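Local coordinates for NUDIX hydrolase (Alicyclobacillus acidocaldarius subsp. acidocaldarius, PDB 3QSJ), which probably hydrolyses phosphorus-containing acid anhydrides such as nucleoside diphosphate derivatives, as Nudix enzymes do, and binds a calcium ion in this crystal, at residues Leu27-Ala32 and Ala43-Ala48; Ala11-Ile16 and Thr78-Thr83; Lys33-Leu38 and Gly171-Ala176. One frame throughout, in Å; residues are numbered along the deposited sequence. Where two conformers were deposited one is given.

Overall arrangement
Strand 7-18 opens the chain and is followed by strand 24-31, which leads through a loop into strand 42-48. Contact 1 closes that loop as a beta hairpin. Contact 2 closes a longer one by setting helix 72-87 against strand 7-18, and contact 1 is nested inside it. The two touch through backbone pairs of 11-13 with 45-47, and G46 and E82 meet at one calcium ion. Contact 3 brings the distant 171-176 back to 33-38. It ties the loop after strand 24-31 to the start of strand 174-181, so it crosses both other contacts along the chain. It adjoins contact 1. It does not touch contact 2, though both reach the same sheet.

Contact 1: residues Leu27-Ala32 and Ala43-Ala48; sequences LVVRRA and AFPGGA. With CA (calcium ion), chain B.
V29 and A43 pair across a beta hairpin, formed by strands 24-31 and 42-48 in the mixed sheet of the Nudix fold. The contact is buried. It is an antiparallel hydrogen-bonded pair. V29 N gives to A43 O at 2.9 Å, with 168° at the hydrogen, and A43 N gives back to V29 O at 3.0 Å.

Beyond this pair the second strand bends off and F44 continues the contact. Its CG lies anti to its carbonyl carbon (chi1 -53°), which brings CG toward V28. L27 O meets the edge of the ring in its plane, 3.5 Å from F44 CD1. V28 CG1 comes obliquely to F44 CE1 at 3.6 Å, in one of two conformers deposited for V28. F44 also touches T12 and V14 of strand 7-18.

P45 lies against V29, with V29 CG1 at 4.3 Å from P45 CG. P45 also touches T83 and E86 of helix 72-87. The hairpin thus carries its next residue to the metal site. G46 uses its backbone there: G46 O binds the calcium ion at 2.3 Å, beside E82 OE1, E86 OE2 and two waters.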
loop_
_atom_site.group_PDB
_atom_site.type_symbol
_atom_site.label_atom_id
_atom_site.label_comp_id
_atom_site.label_asym_id
_atom_site.label_seq_id
_atom_site.Cartn_x
_atom_site.Cartn_y
_atom_site.Cartn_z
ATOM N N LEU A 27 6.288 -6.271 -0.311
ATOM C CA LEU A 27 5.641 -6.459 -1.587
ATOM C C LEU A 27 5.907 -5.218 -2.429
ATOM O O LEU A 27 5.590 -4.067 -2.034
ATOM C CB LEU A 27 4.120 -6.628 -1.415
ATOM C CG LEU A 27 3.632 -8.001 -1.005
ATOM C CD1 LEU A 27 2.130 -7.957 -0.780
ATOM C CD2 LEU A 27 3.937 -9.043 -2.129
ATOM N N VAL A 28 6.458 -5.438 -3.586
ATOM C CA VAL A 28 6.666 -4.312 -4.485
ATOM C C VAL A 28 6.035 -4.665 -5.790
ATOM O O VAL A 28 5.811 -5.852 -6.083
ATOM C CB VAL A 28 8.159 -3.916 -4.653
ATOM C CG1 VAL A 28 8.721 -3.308 -3.364
ATOM C CG2 VAL A 28 9.010 -5.100 -5.125
ATOM N N VAL A 29 5.778 -3.641 -6.598
ATOM C CA VAL A 29 5.231 -3.826 -7.949
ATOM C C VAL A 29 6.042 -2.998 -8.946
ATOM O O VAL A 29 6.708 -2.041 -8.548
ATOM C CB VAL A 29 3.742 -3.447 -8.009
ATOM C CG1 VAL A 29 2.923 -4.340 -7.027
ATOM C CG2 VAL A 29 3.530 -1.952 -7.714
ATOM N N ARG A 30 5.995 -3.353 -10.243
ATOM C CA ARG A 30 6.660 -2.499 -11.228
ATOM C C ARG A 30 5.653 -2.078 -12.285
ATOM O O ARG A 30 4.955 -2.920 -12.827
ATOM C CB ARG A 30 7.848 -3.229 -11.885
ATOM C CG ARG A 30 8.482 -2.324 -12.973
ATOM C CD ARG A 30 9.741 -2.923 -13.553
ATOM N NE ARG A 30 9.496 -4.204 -14.215
ATOM C CZ ARG A 30 10.479 -4.938 -14.710
ATOM N NH1 ARG A 30 11.727 -4.491 -14.678
ATOM N NH2 ARG A 30 10.224 -6.120 -15.248
ATOM N N ARG A 31 5.574 -0.782 -12.557
ATOM C CA ARG A 31 4.723 -0.218 -13.637
ATOM C C ARG A 31 5.196 -0.696 -14.991
ATOM O O ARG A 31 6.392 -0.670 -15.283
ATOM C CB ARG A 31 4.740 1.315 -13.594
ATOM C CG ARG A 31 4.167 1.826 -12.298
ATOM C CD ARG A 31 4.418 3.304 -12.128
ATOM N NE ARG A 31 3.546 4.058 -13.012
ATOM C CZ ARG A 31 2.293 4.388 -12.721
ATOM N NH1 ARG A 31 1.745 3.996 -11.577
ATOM N NH2 ARG A 31 1.569 5.082 -13.581
ATOM N N ALA A 32 4.267 -1.174 -15.822
ATOM C CA ALA A 32 4.602 -1.658 -17.169
ATOM C C ALA A 32 5.243 -0.527 -18.033
ATOM O O ALA A 32 4.933 0.652 -17.852
ATOM C CB ALA A 32 3.340 -2.160 -17.859
ATOM N N ALA A 43 7.590 0.426 -7.076
ATOM C CA ALA A 43 6.900 1.102 -6.002
ATOM C C ALA A 43 6.139 0.099 -5.136
ATOM O O ALA A 43 6.173 -1.114 -5.335
ATOM C CB ALA A 43 5.909 2.123 -6.596
ATOM N N PHE A 44 5.436 0.644 -4.179
ATOM C CA PHE A 44 4.565 -0.185 -3.378
ATOM C C PHE A 44 3.145 0.049 -3.923
ATOM O O PHE A 44 2.882 1.070 -4.562
ATOM C CB PHE A 44 4.618 0.238 -1.898
ATOM C CG PHE A 44 6.030 0.287 -1.342
ATOM C CD1 PHE A 44 6.802 -0.876 -1.246
ATOM C CD2 PHE A 44 6.594 1.498 -0.941
ATOM C CE1 PHE A 44 8.124 -0.815 -0.797
ATOM C CE2 PHE A 44 7.917 1.557 -0.495
ATOM C CZ PHE A 44 8.677 0.410 -0.439
ATOM N N PRO A 45 2.197 -0.849 -3.635
ATOM C CA PRO A 45 0.817 -0.629 -4.091
ATOM C C PRO A 45 0.251 0.654 -3.515
ATOM O O PRO A 45 0.564 1.012 -2.370
ATOM C CB PRO A 45 0.056 -1.870 -3.529
ATOM C CG PRO A 45 1.125 -2.936 -3.421
ATOM C CD PRO A 45 2.338 -2.132 -2.903
ATOM N N GLY A 46 -0.529 1.370 -4.305
ATOM C CA GLY A 46 -1.083 2.638 -3.820
ATOM C C GLY A 46 -1.784 3.414 -4.899
ATOM O O GLY A 46 -1.905 2.948 -6.038
ATOM N N GLY A 47 -2.258 4.591 -4.568
ATOM C CA GLY A 47 -2.902 5.395 -5.594
ATOM C C GLY A 47 -3.723 6.497 -4.986
ATOM O O GLY A 47 -3.706 6.721 -3.772
ATOM N N ALA A 48 -4.453 7.165 -5.844
ATOM C CA ALA A 48 -5.214 8.363 -5.503
ATOM C C ALA A 48 -6.386 7.998 -4.658
ATOM O O ALA A 48 -7.055 6.964 -4.876
ATOM C CB ALA A 48 -5.676 9.085 -6.801
HETATM CA CA CA B . -2.835 1.815 -7.841
HETATM O O HOH W 1 -3.648 3.627 -9.054
HETATM O O HOH W 2 -4.715 0.334 -8.502
#

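Contact 2: residues Ala11-Ile16 and Thr78-Thr83; sequences ATLVVI and TALRET. With CA (calcium ion), chain B.
A11 starts the contact, with its CB set against T78 and A79 of the helix. A11 CB lies 3.9 Å from T78 CG2 and equally close to A79 CB. T78 OG1 is hydrogen-bonded to D53 OD2. T12 turns its side chain away, but its carbonyl carbon rests on A79 CB at 3.8 Å. L13 makes the broadest contact with the helix. Its CG is anti to the backbone N (chi1 -166°), on the side of L80. L13 CD2 meets L80 CD2 at 3.8 Å. L13 also crosses T83 at about a right angle, with T83 OG1 only 3.3 Å from L13 CB. V15 adds a looser touch on the methyl of T83.

T83 OG1 gives a hydrogen bond to A79 O at 2.8 Å, its donor tilted 32° from the carbonyl plane. T83 N reaches the same oxygen from the opposite face. An alanine at T83 would probably leave A79 O with the helix bond alone and open a gap beside L13.

E82 lies in the REXXEE core of the Nudix box, whose helix is 72-87. E82 OE1 binds the calcium ion at 2.4 Å, and R81 NH1 forms a salt bridge with E82 OE2 at 2.9 Å.

The strand and helix segments cross at 70°. Strand 7-18 pairs with strands 42-48 and 151-160, and L91 touches L13, V15 and L80.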
loop_
_atom_site.group_PDB
_atom_site.type_symbol
_atom_site.label_atom_id
_atom_site.label_comp_id
_atom_site.label_asym_id
_atom_site.label_seq_id
_atom_site.Cartn_x
_atom_site.Cartn_y
_atom_site.Cartn_z
ATOM N N ALA A 11 -2.325 7.440 -1.266
ATOM C CA ALA A 11 -1.795 6.632 -0.159
ATOM C C ALA A 11 -1.206 5.402 -0.700
ATOM O O ALA A 11 -1.576 4.907 -1.789
ATOM C CB ALA A 11 -2.893 6.261 0.838
ATOM N N THR A 12 -0.243 4.901 0.053
ATOM C CA THR A 12 0.544 3.740 -0.316
ATOM C C THR A 12 0.638 2.786 0.862
ATOM O O THR A 12 0.834 3.229 1.995
ATOM C CB THR A 12 1.943 4.222 -0.753
ATOM O OG1 THR A 12 1.780 5.069 -1.892
ATOM C CG2 THR A 12 2.795 3.068 -1.216
ATOM N N LEU A 13 0.639 1.480 0.558
ATOM C CA LEU A 13 0.723 0.447 1.596
ATOM C C LEU A 13 2.006 -0.316 1.453
ATOM O O LEU A 13 2.313 -0.884 0.396
ATOM C CB LEU A 13 -0.464 -0.537 1.532
ATOM C CG LEU A 13 -0.629 -1.421 2.778
ATOM C CD1 LEU A 13 -0.790 -0.548 4.036
ATOM C CD2 LEU A 13 -1.828 -2.394 2.566
ATOM N N VAL A 14 2.750 -0.401 2.575
ATOM C CA VAL A 14 4.037 -1.078 2.623
ATOM C C VAL A 14 3.722 -2.346 3.394
ATOM O O VAL A 14 3.534 -2.295 4.631
ATOM C CB VAL A 14 5.093 -0.194 3.331
ATOM C CG1 VAL A 14 6.472 -0.887 3.339
ATOM C CG2 VAL A 14 5.183 1.192 2.669
ATOM N N VAL A 15 3.634 -3.464 2.671
ATOM C CA VAL A 15 3.256 -4.759 3.285
ATOM C C VAL A 15 4.537 -5.542 3.485
ATOM O O VAL A 15 5.244 -5.858 2.515
ATOM C CB VAL A 15 2.251 -5.521 2.379
ATOM C CG1 VAL A 15 1.746 -6.788 3.083
ATOM C CG2 VAL A 15 1.068 -4.618 1.977
ATOM N N ILE A 16 4.823 -5.888 4.724
ATOM C CA ILE A 16 6.071 -6.594 5.051
ATOM C C ILE A 16 5.935 -7.917 5.762
ATOM O O ILE A 16 4.877 -8.249 6.280
ATOM C CB ILE A 16 6.945 -5.674 5.965
ATOM C CG1 ILE A 16 6.300 -5.474 7.385
ATOM C CG2 ILE A 16 7.309 -4.369 5.264
ATOM C CD1 ILE A 16 7.254 -4.694 8.416
ATOM N N THR A 78 -7.682 4.068 1.481
ATOM C CA THR A 78 -7.194 4.263 0.100
ATOM C C THR A 78 -6.083 3.252 -0.130
ATOM O O THR A 78 -6.074 2.564 -1.119
ATOM C CB THR A 78 -6.671 5.719 -0.097
ATOM O OG1 THR A 78 -7.755 6.628 0.139
ATOM C CG2 THR A 78 -5.972 5.904 -1.483
ATOM N N ALA A 79 -5.141 3.173 0.796
ATOM C CA ALA A 79 -3.999 2.262 0.658
ATOM C C ALA A 79 -4.418 0.788 0.565
ATOM O O ALA A 79 -3.927 0.056 -0.307
ATOM C CB ALA A 79 -3.021 2.487 1.801
ATOM N N LEU A 80 -5.350 0.386 1.422
ATOM C CA LEU A 80 -5.853 -1.005 1.468
ATOM C C LEU A 80 -6.615 -1.307 0.180
ATOM O O LEU A 80 -6.470 -2.405 -0.383
ATOM C CB LEU A 80 -6.749 -1.161 2.692
ATOM C CG LEU A 80 -5.953 -1.245 4.000
ATOM C CD1 LEU A 80 -6.846 -0.852 5.190
ATOM C CD2 LEU A 80 -5.281 -2.621 4.137
ATOM N N ARG A 81 -7.423 -0.379 -0.274
ATOM C CA ARG A 81 -8.197 -0.613 -1.501
ATOM C C ARG A 81 -7.278 -0.796 -2.731
ATOM O O ARG A 81 -7.525 -1.676 -3.551
ATOM C CB ARG A 81 -9.184 0.557 -1.769
ATOM C CG ARG A 81 -9.902 0.432 -3.165
ATOM C CD ARG A 81 -10.864 1.610 -3.475
ATOM N NE ARG A 81 -10.207 2.914 -3.265
ATOM C CZ ARG A 81 -9.282 3.448 -4.057
ATOM N NH1 ARG A 81 -8.891 2.811 -5.174
ATOM N NH2 ARG A 81 -8.739 4.627 -3.750
ATOM N N GLU A 82 -6.300 0.103 -2.884
ATOM C CA GLU A 82 -5.364 0.130 -4.022
ATOM C C GLU A 82 -4.544 -1.163 -4.011
ATOM O O GLU A 82 -4.315 -1.771 -5.066
ATOM C CB GLU A 82 -4.454 1.354 -3.894
ATOM C CG GLU A 82 -5.169 2.664 -4.216
ATOM C CD GLU A 82 -5.450 2.936 -5.692
ATOM O OE1 GLU A 82 -4.730 2.368 -6.547
ATOM O OE2 GLU A 82 -6.312 3.795 -5.995
ATOM N N THR A 83 -4.199 -1.653 -2.798
ATOM C CA THR A 83 -3.466 -2.899 -2.663
ATOM C C THR A 83 -4.329 -4.083 -3.173
ATOM O O THR A 83 -3.819 -4.963 -3.874
ATOM C CB THR A 83 -3.022 -3.107 -1.197
ATOM O OG1 THR A 83 -2.141 -2.017 -0.851
ATOM C CG2 THR A 83 -2.277 -4.419 -1.012
HETATM CA CA CA B . -2.835 1.815 -7.841
HETATM O O HOH W 1 -3.648 3.627 -9.054
HETATM O O HOH W 2 -4.715 0.334 -8.502
#

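Contact 3: residues Lys33-Leu38 and Gly171-Ala176; sequences KTMRFL and GAELDA
The oxygen of water 3 is gripped by K33 and D175 across this contact, at the surface of the Nudix fold. K33 N gives to it at 2.9 Å, and the water gives to D175 OD2 at 2.6 Å. K33 NZ adds a longer bond to the water of 3.3 Å. The torsion at the end of the K33 chain (chi4 61°) turns NZ back toward the water. K33 NZ and D175 OD2 stay 4.8 Å apart, so the two charges meet through the water and not directly. D175 OD1 has its own partner, a salt bridge to R30 NE.

The contact joins the loop after strand 24-31 to the start of strand 174-181, where the chain turns a corner at D175. These two strands are neighbours in the sheet, and a backbone bond between A32 and E173 continues their pairing into the contact.

The apolar part lies on M35, a selenomethionine with two deposited conformers. Its chain bends at chi2 and chi3 and crosses E173 at about a right angle. In the conformer given, M35 CE lies 3.8 Å from E173 CA, a packing that remains tentative. The approach of SE to E173 CG is very short and doubtful. The carboxylate of E173 lies about 6 Å from the calcium ion between nearest atoms. A glycerol, probably from the crystallisation liquor, is hydrogen-bonded through its O1 to E173 OE2.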
loop_
_atom_site.group_PDB
_atom_site.type_symbol
_atom_site.label_atom_id
_atom_site.label_comp_id
_atom_site.label_asym_id
_atom_site.label_seq_id
_atom_site.Cartn_x
_atom_site.Cartn_y
_atom_site.Cartn_z
ATOM N N LYS A 33 6.086 -0.920 -19.007
ATOM C CA LYS A 33 6.769 -0.008 -19.923
ATOM C C LYS A 33 5.720 0.710 -20.799
ATOM O O LYS A 33 5.996 1.770 -21.340
ATOM C CB LYS A 33 7.760 -0.799 -20.795
ATOM C CG LYS A 33 8.973 -1.345 -20.045
ATOM C CD LYS A 33 9.977 -1.957 -21.022
ATOM C CE LYS A 33 10.014 -3.466 -21.051
ATOM N NZ LYS A 33 8.713 -4.079 -21.451
ATOM N N THR A 34 4.502 0.138 -20.881
ATOM C CA THR A 34 3.374 0.676 -21.642
ATOM C C THR A 34 2.592 1.785 -20.950
ATOM O O THR A 34 1.781 2.436 -21.610
ATOM C CB THR A 34 2.447 -0.431 -22.138
ATOM O OG1 THR A 34 1.970 -1.119 -20.980
ATOM C CG2 THR A 34 3.135 -1.371 -23.139
HETATM N N MSE A 35 2.830 2.018 -19.645
HETATM C CA MSE A 35 2.171 3.076 -18.888
HETATM C C MSE A 35 2.709 4.413 -19.360
HETATM O O MSE A 35 3.893 4.503 -19.707
HETATM C CB MSE A 35 2.480 2.937 -17.390
HETATM C CG MSE A 35 1.769 1.756 -16.735
HETATM SE SE MSE A 35 -0.157 1.834 -17.060
HETATM C CE MSE A 35 -0.336 0.547 -18.622
ATOM N N ARG A 36 1.863 5.445 -19.355
ATOM C CA ARG A 36 2.287 6.808 -19.769
ATOM C C ARG A 36 3.016 7.528 -18.645
ATOM O O ARG A 36 3.906 8.350 -18.907
ATOM C CB ARG A 36 1.105 7.668 -20.213
ATOM C CG ARG A 36 0.410 7.151 -21.465
ATOM C CD ARG A 36 -0.690 8.131 -21.869
ATOM N NE ARG A 36 -1.567 8.430 -20.730
ATOM C CZ ARG A 36 -2.587 7.642 -20.390
ATOM N NH1 ARG A 36 -2.921 6.612 -21.159
ATOM N NH2 ARG A 36 -3.319 7.922 -19.329
ATOM N N PHE A 37 2.661 7.220 -17.401
ATOM C CA PHE A 37 3.273 7.877 -16.258
ATOM C C PHE A 37 4.228 6.944 -15.516
ATOM O O PHE A 37 3.830 5.862 -15.074
ATOM C CB PHE A 37 2.207 8.507 -15.336
ATOM C CG PHE A 37 2.753 9.249 -14.125
ATOM C CD1 PHE A 37 3.462 10.434 -14.278
ATOM C CD2 PHE A 37 2.454 8.814 -12.835
ATOM C CE1 PHE A 37 3.921 11.143 -13.169
ATOM C CE2 PHE A 37 2.911 9.516 -11.720
ATOM C CZ PHE A 37 3.660 10.664 -11.885
ATOM N N LEU A 38 5.492 7.387 -15.372
ATOM C CA LEU A 38 6.505 6.609 -14.664
ATOM C C LEU A 38 6.575 5.142 -15.114
ATOM O O LEU A 38 6.634 4.271 -14.251
ATOM C CB LEU A 38 6.324 6.674 -13.149
ATOM C CG LEU A 38 6.246 8.101 -12.542
ATOM C CD1 LEU A 38 6.101 8.001 -11.022
ATOM C CD2 LEU A 38 7.415 8.975 -13.006
ATOM N N GLY A 171 -4.960 -7.274 -15.188
ATOM C CA GLY A 171 -4.715 -6.261 -16.206
ATOM C C GLY A 171 -3.251 -6.041 -16.520
ATOM O O GLY A 171 -2.387 -6.771 -16.020
ATOM N N ALA A 172 -2.980 -4.977 -17.279
ATOM C CA ALA A 172 -1.670 -4.647 -17.861
ATOM C C ALA A 172 -0.890 -3.496 -17.229
ATOM O O ALA A 172 0.252 -3.279 -17.625
ATOM C CB ALA A 172 -1.836 -4.405 -19.367
ATOM N N GLU A 173 -1.456 -2.799 -16.223
ATOM C CA GLU A 173 -0.776 -1.659 -15.613
ATOM C C GLU A 173 0.546 -1.967 -14.959
ATOM O O GLU A 173 1.488 -1.176 -15.100
ATOM C CB GLU A 173 -1.714 -0.930 -14.663
ATOM C CG GLU A 173 -2.514 0.068 -15.496
ATOM C CD GLU A 173 -3.921 0.416 -15.074
ATOM O OE1 GLU A 173 -4.807 0.418 -15.959
ATOM O OE2 GLU A 173 -4.126 0.757 -13.888
ATOM N N LEU A 174 0.631 -3.148 -14.289
ATOM C CA LEU A 174 1.872 -3.571 -13.620
ATOM C C LEU A 174 2.427 -4.759 -14.388
ATOM O O LEU A 174 1.646 -5.577 -14.837
ATOM C CB LEU A 174 1.556 -3.994 -12.146
ATOM C CG LEU A 174 0.938 -2.903 -11.294
ATOM C CD1 LEU A 174 0.557 -3.410 -9.922
ATOM C CD2 LEU A 174 1.871 -1.669 -11.234
ATOM N N ASP A 175 3.727 -4.862 -14.559
ATOM C CA ASP A 175 4.205 -6.057 -15.247
ATOM C C ASP A 175 4.841 -7.056 -14.296
ATOM O O ASP A 175 5.341 -8.090 -14.738
ATOM C CB ASP A 175 5.093 -5.707 -16.419
ATOM C CG ASP A 175 6.382 -4.985 -16.054
ATOM O OD1 ASP A 175 6.689 -4.880 -14.830
ATOM O OD2 ASP A 175 7.121 -4.595 -16.986
ATOM N N ALA A 176 4.950 -6.680 -13.022
ATOM C CA ALA A 176 5.556 -7.588 -12.046
ATOM C C ALA A 176 5.106 -7.219 -10.653
ATOM O O ALA A 176 4.698 -6.087 -10.412
ATOM C CB ALA A 176 7.067 -7.495 -12.136
HETATM O O HOH W 3 6.303 -3.806 -19.272
#